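PDB 3UID: activator of Hsp90 ATPase homologue 1/2-like C-terminal domain-containing protein from Mycobacterium smegmatis, which probably acts as a type II toxin, as the structural homologue of Rv2035, a Mycobacterium tuberculosis toxin involved in the hypoxic response. Local coordinates for residues A[87-92]-A[111-116]; A[17-22]-A[150-155]. All coordinates share one frame; numbering follows the deposited sequence.

Contact 1: A[87-92]-A[111-116]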
loop_
_atom_site.group_PDB
_atom_site.type_symbol
_atom_site.label_atom_id
_atom_site.label_comp_id
_atom_site.label_asym_id
_atom_site.label_seq_id
_atom_site.Cartn_x
_atom_site.Cartn_y
_atom_site.Cartn_z
ATOM N N HIS A 87 -3.358 4.351 14.411
ATOM C CA HIS A 87 -2.285 3.363 14.509
ATOM C C HIS A 87 -2.335 2.222 13.507
ATOM O O HIS A 87 -1.301 1.660 13.179
ATOM C CB HIS A 87 -2.165 2.809 15.925
ATOM C CG HIS A 87 -1.552 3.773 16.889
ATOM N ND1 HIS A 87 -2.265 4.346 17.919
ATOM C CD2 HIS A 87 -0.296 4.276 16.972
ATOM C CE1 HIS A 87 -1.475 5.158 18.599
ATOM N NE2 HIS A 87 -0.276 5.132 18.047
ATOM N N SER A 88 -3.512 1.874 13.003
ATOM C CA SER A 88 -3.557 0.703 12.123
ATOM C C SER A 88 -4.839 0.598 11.320
ATOM O O SER A 88 -5.880 1.100 11.747
ATOM C CB SER A 88 -3.404 -0.568 12.975
ATOM O OG SER A 88 -3.183 -1.718 12.176
ATOM N N PHE A 89 -4.748 -0.020 10.140
ATOM C CA PHE A 89 -5.929 -0.511 9.436
ATOM C C PHE A 89 -5.613 -1.828 8.747
ATOM O O PHE A 89 -4.444 -2.151 8.518
ATOM C CB PHE A 89 -6.593 0.543 8.514
ATOM C CG PHE A 89 -5.775 0.951 7.309
ATOM C CD1 PHE A 89 -5.966 0.324 6.084
ATOM C CD2 PHE A 89 -4.845 1.977 7.396
ATOM C CE1 PHE A 89 -5.235 0.709 4.954
ATOM C CE2 PHE A 89 -4.111 2.371 6.267
ATOM C CZ PHE A 89 -4.310 1.729 5.044
ATOM N N SER A 90 -6.650 -2.608 8.474
ATOM C CA SER A 90 -6.481 -3.945 7.922
ATOM C C SER A 90 -7.427 -4.124 6.760
ATOM O O SER A 90 -8.525 -3.557 6.761
ATOM C CB SER A 90 -6.788 -4.992 8.987
ATOM O OG SER A 90 -5.922 -4.851 10.106
ATOM N N PHE A 91 -7.024 -4.926 5.777
ATOM C CA PHE A 91 -7.835 -5.071 4.574
ATOM C C PHE A 91 -7.451 -6.286 3.759
ATOM O O PHE A 91 -6.326 -6.804 3.868
ATOM C CB PHE A 91 -7.743 -3.814 3.681
ATOM C CG PHE A 91 -6.347 -3.509 3.186
ATOM C CD1 PHE A 91 -5.901 -4.000 1.962
ATOM C CD2 PHE A 91 -5.490 -2.718 3.952
ATOM C CE1 PHE A 91 -4.606 -3.710 1.507
ATOM C CE2 PHE A 91 -4.191 -2.415 3.511
ATOM C CZ PHE A 91 -3.758 -2.899 2.285
ATOM N N LEU A 92 -8.396 -6.738 2.948
ATOM C CA LEU A 92 -8.117 -7.758 1.944
ATOM C C LEU A 92 -7.874 -7.048 0.613
ATOM O O LEU A 92 -8.567 -6.099 0.272
ATOM C CB LEU A 92 -9.309 -8.713 1.826
ATOM C CG LEU A 92 -9.780 -9.273 3.166
ATOM C CD1 LEU A 92 -11.177 -9.858 3.068
ATOM C CD2 LEU A 92 -8.783 -10.296 3.683
ATOM N N ASN A 111 -3.906 -7.948 4.736
ATOM C CA ASN A 111 -2.911 -6.914 4.953
ATOM C C ASN A 111 -3.185 -6.171 6.229
ATOM O O ASN A 111 -4.342 -5.904 6.548
ATOM C CB ASN A 111 -2.956 -5.924 3.798
ATOM C CG ASN A 111 -2.747 -6.597 2.473
ATOM O OD1 ASN A 111 -3.691 -7.124 1.862
ATOM N ND2 ASN A 111 -1.508 -6.620 2.028
ATOM N N VAL A 112 -2.117 -5.868 6.967
ATOM C CA VAL A 112 -2.201 -5.010 8.138
ATOM C C VAL A 112 -1.135 -3.916 8.053
ATOM O O VAL A 112 0.060 -4.209 7.973
ATOM C CB VAL A 112 -2.004 -5.779 9.439
ATOM C CG1 VAL A 112 -2.238 -4.846 10.640
ATOM C CG2 VAL A 112 -2.949 -6.964 9.500
ATOM N N TYR A 113 -1.573 -2.660 8.066
ATOM C CA TYR A 113 -0.657 -1.524 8.117
ATOM C C TYR A 113 -0.643 -0.967 9.527
ATOM O O TYR A 113 -1.698 -0.676 10.097
ATOM C CB TYR A 113 -1.143 -0.411 7.189
ATOM C CG TYR A 113 -1.005 -0.679 5.701
ATOM C CD1 TYR A 113 -0.715 -1.946 5.205
ATOM C CD2 TYR A 113 -1.178 0.365 4.795
ATOM C CE1 TYR A 113 -0.587 -2.158 3.815
ATOM C CE2 TYR A 113 -1.067 0.171 3.429
ATOM C CZ TYR A 113 -0.774 -1.087 2.949
ATOM O OH TYR A 113 -0.657 -1.278 1.597
ATOM N N THR A 114 0.551 -0.809 10.084
ATOM C CA THR A 114 0.685 -0.310 11.439
ATOM C C THR A 114 1.645 0.875 11.480
ATOM O O THR A 114 2.745 0.811 10.918
ATOM C CB THR A 114 1.136 -1.435 12.383
ATOM O OG1 THR A 114 0.197 -2.512 12.298
ATOM C CG2 THR A 114 1.214 -0.945 13.815
ATOM N N PHE A 115 1.214 1.950 12.145
ATOM C CA PHE A 115 1.981 3.192 12.250
ATOM C C PHE A 115 2.248 3.476 13.724
ATOM O O PHE A 115 1.322 3.654 14.522
ATOM C CB PHE A 115 1.206 4.356 11.618
ATOM C CG PHE A 115 0.677 4.046 10.253
ATOM C CD1 PHE A 115 1.550 3.860 9.196
ATOM C CD2 PHE A 115 -0.682 3.932 10.025
ATOM C CE1 PHE A 115 1.078 3.561 7.931
ATOM C CE2 PHE A 115 -1.161 3.622 8.761
ATOM C CZ PHE A 115 -0.277 3.445 7.710
ATOM N N THR A 116 3.519 3.493 14.106
ATOM C CA THR A 116 3.856 3.738 15.501
ATOM C C THR A 116 4.917 4.802 15.655
ATOM O O THR A 116 5.726 5.035 14.755
ATOM C CB THR A 116 4.270 2.445 16.214
ATOM O OG1 THR A 116 5.324 1.807 15.484
ATOM C CG2 THR A 116 3.073 1.496 16.303
#
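F91, N111 and Y113 pack together on one face of two antiparallel neighbours, strands 88-96 and 109-118, in the curved antiparallel sheet of this SRPBCC (Bet v 1-like) fold. F91 and Y113 form an aromatic cluster with F89, on the side of the sheet that also carries F115, and N111 packs on its F91 end. The CB of N111 lies over one face of the F91 ring, 3.6 Å from its centroid, a CH-pi contact with its hydrogen-bonded partner in the strand pair. The same ring presents an edge to Y113: the two centroids are 5.0 Å apart and the planes stand at 79°, with F91 CE2 over the tyrosine face, offset toward its rim. The first torsion of F91 (chi1 61°) puts CG between the backbone N and the carbonyl carbon, the crowded position. CZ and CE2 are the F91 atoms that reach Y113. F89 adopts a similar first torsion and runs beside Y113, pointing the same way; its CZ comes within 3.4 Å of Y113 CD2, but the planes meet obliquely at 55°. Outside the pair, W78 stacks on F91 and Y126 meets Y113 edge-to-face, extending the aromatic layer into strands 73-84 and 121-129. Beneath the rings, F91 and N111 exchange two backbone hydrogen bonds, and F89 and Y113 two more. Toward the start of strand 88-96, F115 N donates to H87 O at 2.7 Å, where H87 and S88 belong to a classic beta bulge opposite D84. On the sheet's other face V112 CG1 touches S88 OG at 3.6 Å. That hydroxyl also reaches across to the partner strand's backbone, giving Y113 O a second donor besides F89 N: S88 OG donates a 2.8 Å hydrogen bond to Y113 O from above the carbonyl plane.

Contact 2: A[17-22]-A[150-155]; sequences ITAEFA and SAINQI
The helix-grip arrangement of the Bet v 1-like fold, a curved sheet packed against a long C-terminal helix, is seen here where I17, A19 and F21 of strand 14-21 meet I152 and I155 of helix 144-158. Strand and helix segments run almost parallel, 9° apart in direction, with their axes 9.4 Å from each other. The contact is buried and largely apolar: every second strand residue points at the helix, which answers with two isoleucines one turn apart. I152 spreads its branches along the strand. Its CD1 reaches I17 CG2 at 3.7 Å, while its CG2 sits 3.8 Å from A19 CB and equally close to F21 CE1. The small A19 thus lies beneath the isoleucine, between two larger neighbours on the same strand face. F21 takes the largest share of the strand's buried surface. Its CG lies beside the backbone N, anti to the carbonyl carbon (chi1 -64°), and the ring beyond it turns a face to I155 and its CE1 edge to the I152 carbonyl. I155 CG2 covers that face in a CH-pi contact, 3.8 Å from the centroid and displaced toward the rim near CD1 and CE1, and I155 CD1 adds a touch at CZ. Neighbouring elements add to the packing: I28 of helix 25-33 touches both F21 and I155, V41 of helix 35-42 reaches I155, and Y126 of strand 121-129 lies against F21 and I152. The long helix is thereby seated against the sheet and against helices 25-33 and 35-42. Near the plane of the phenylalanine ring, the helix backbone also takes part: the carbonyl O of I152 approaches the ring edge, 3.6 Å from F21 CE1.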
loop_
_atom_site.group_PDB
_atom_site.type_symbol
_atom_site.label_atom_id
_atom_site.label_comp_id
_atom_site.label_asym_id
_atom_site.label_seq_id
_atom_site.Cartn_x
_atom_site.Cartn_y
_atom_site.Cartn_z
ATOM N N ILE A 17 7.155 -4.891 4.547
ATOM C CA ILE A 17 7.978 -3.742 4.220
ATOM C C ILE A 17 7.905 -2.768 5.391
ATOM O O ILE A 17 6.826 -2.482 5.918
ATOM C CB ILE A 17 7.516 -3.091 2.914
ATOM C CG1 ILE A 17 7.631 -4.111 1.776
ATOM C CG2 ILE A 17 8.341 -1.841 2.634
ATOM C CD1 ILE A 17 7.511 -3.523 0.390
ATOM N N THR A 18 9.063 -2.300 5.828
ATOM C CA THR A 18 9.133 -1.352 6.927
ATOM C C THR A 18 9.693 -0.042 6.392
ATOM O O THR A 18 10.599 -0.038 5.553
ATOM C CB THR A 18 10.033 -1.886 8.060
ATOM O OG1 THR A 18 9.582 -3.187 8.461
ATOM C CG2 THR A 18 10.010 -0.948 9.265
ATOM N N ALA A 19 9.120 1.065 6.848
ATOM C CA ALA A 19 9.589 2.389 6.465
ATOM C C ALA A 19 9.696 3.261 7.688
ATOM O O ALA A 19 9.055 2.995 8.703
ATOM C CB ALA A 19 8.614 3.033 5.498
ATOM N N GLU A 20 10.535 4.286 7.581
ATOM C CA GLU A 20 10.584 5.335 8.582
ATOM C C GLU A 20 10.289 6.673 7.928
ATOM O O GLU A 20 10.827 6.997 6.870
ATOM C CB GLU A 20 11.933 5.333 9.295
ATOM C CG GLU A 20 12.081 4.146 10.228
ATOM C CD GLU A 20 13.466 4.023 10.828
ATOM O OE1 GLU A 20 14.220 5.020 10.815
ATOM O OE2 GLU A 20 13.797 2.922 11.315
ATOM N N PHE A 21 9.401 7.442 8.552
ATOM C CA PHE A 21 8.979 8.729 7.996
ATOM C C PHE A 21 9.246 9.839 9.001
ATOM O O PHE A 21 8.998 9.665 10.192
ATOM C CB PHE A 21 7.480 8.711 7.700
ATOM C CG PHE A 21 7.067 7.720 6.640
ATOM C CD1 PHE A 21 7.602 7.785 5.360
ATOM C CD2 PHE A 21 6.124 6.743 6.921
ATOM C CE1 PHE A 21 7.204 6.881 4.377
ATOM C CE2 PHE A 21 5.717 5.835 5.946
ATOM C CZ PHE A 21 6.261 5.904 4.676
ATOM N N ALA A 22 9.723 10.987 8.526
ATOM C CA ALA A 22 10.015 12.100 9.429
ATOM C C ALA A 22 8.790 12.993 9.594
ATOM O O ALA A 22 8.795 14.164 9.216
ATOM C CB ALA A 22 11.222 12.897 8.940
ATOM N N SER A 150 8.275 2.852 -4.217
ATOM C CA SER A 150 7.963 4.138 -4.825
ATOM C C SER A 150 6.997 4.955 -3.972
ATOM O O SER A 150 7.211 6.154 -3.771
ATOM C CB SER A 150 7.373 3.942 -6.227
ATOM O OG SER A 150 6.978 5.186 -6.806
ATOM N N ALA A 151 5.937 4.317 -3.474
ATOM C CA ALA A 151 4.947 5.038 -2.678
ATOM C C ALA A 151 5.593 5.580 -1.410
ATOM O O ALA A 151 5.349 6.718 -1.016
ATOM C CB ALA A 151 3.763 4.145 -2.351
ATOM N N ILE A 152 6.427 4.768 -0.780
ATOM C CA ILE A 152 7.147 5.203 0.419
ATOM C C ILE A 152 8.046 6.412 0.144
ATOM O O ILE A 152 8.051 7.384 0.918
ATOM C CB ILE A 152 7.926 4.032 1.024
ATOM C CG1 ILE A 152 6.938 3.101 1.735
ATOM C CG2 ILE A 152 8.984 4.522 2.019
ATOM C CD1 ILE A 152 7.486 1.670 1.899
ATOM N N ASN A 153 8.756 6.387 -0.976
ATOM C CA ASN A 153 9.569 7.532 -1.354
ATOM C C ASN A 153 8.728 8.757 -1.677
ATOM O O ASN A 153 9.133 9.872 -1.371
ATOM C CB ASN A 153 10.501 7.190 -2.510
ATOM C CG ASN A 153 11.524 6.149 -2.119
ATOM O OD1 ASN A 153 11.913 6.054 -0.947
ATOM N ND2 ASN A 153 11.961 5.354 -3.091
ATOM N N GLN A 154 7.555 8.554 -2.271
ATOM C CA GLN A 154 6.670 9.693 -2.533
ATOM C C GLN A 154 6.154 10.294 -1.234
ATOM O O GLN A 154 6.026 11.513 -1.122
ATOM C CB GLN A 154 5.513 9.331 -3.474
ATOM C CG GLN A 154 5.963 9.068 -4.929
ATOM C CD GLN A 154 6.721 10.240 -5.520
ATOM O OE1 GLN A 154 6.256 11.378 -5.479
ATOM N NE2 GLN A 154 7.907 9.970 -6.050
ATOM N N ILE A 155 5.855 9.446 -0.255
ATOM C CA ILE A 155 5.456 9.946 1.059
ATOM C C ILE A 155 6.582 10.791 1.645
ATOM O O ILE A 155 6.325 11.900 2.102
ATOM C CB ILE A 155 5.068 8.808 2.027
ATOM C CG1 ILE A 155 3.760 8.158 1.573
ATOM C CG2 ILE A 155 4.917 9.344 3.458
ATOM C CD1 ILE A 155 3.482 6.826 2.275
#

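Contact 1 and contact 2 draw on the same antiparallel sheet, their centres 15 Å apart and their nearest atoms about 6 Å from each other without touching. Strand 121-129 separates them, lying between 14-21 and 109-118, and its Y126 bridges the gap: it meets Y113 of contact 1 and touches F21 and I152 of contact 2. Helix 25-33 likewise packs on F115 and on F21. Along the chain, 17-22 comes first, then 87-92 and 111-116, and 150-155 last. The local strand pairing of contact 1 therefore builds the middle of the sheet, whereas contact 2 brings near-terminal elements together and places the C-terminal helix on the sheet.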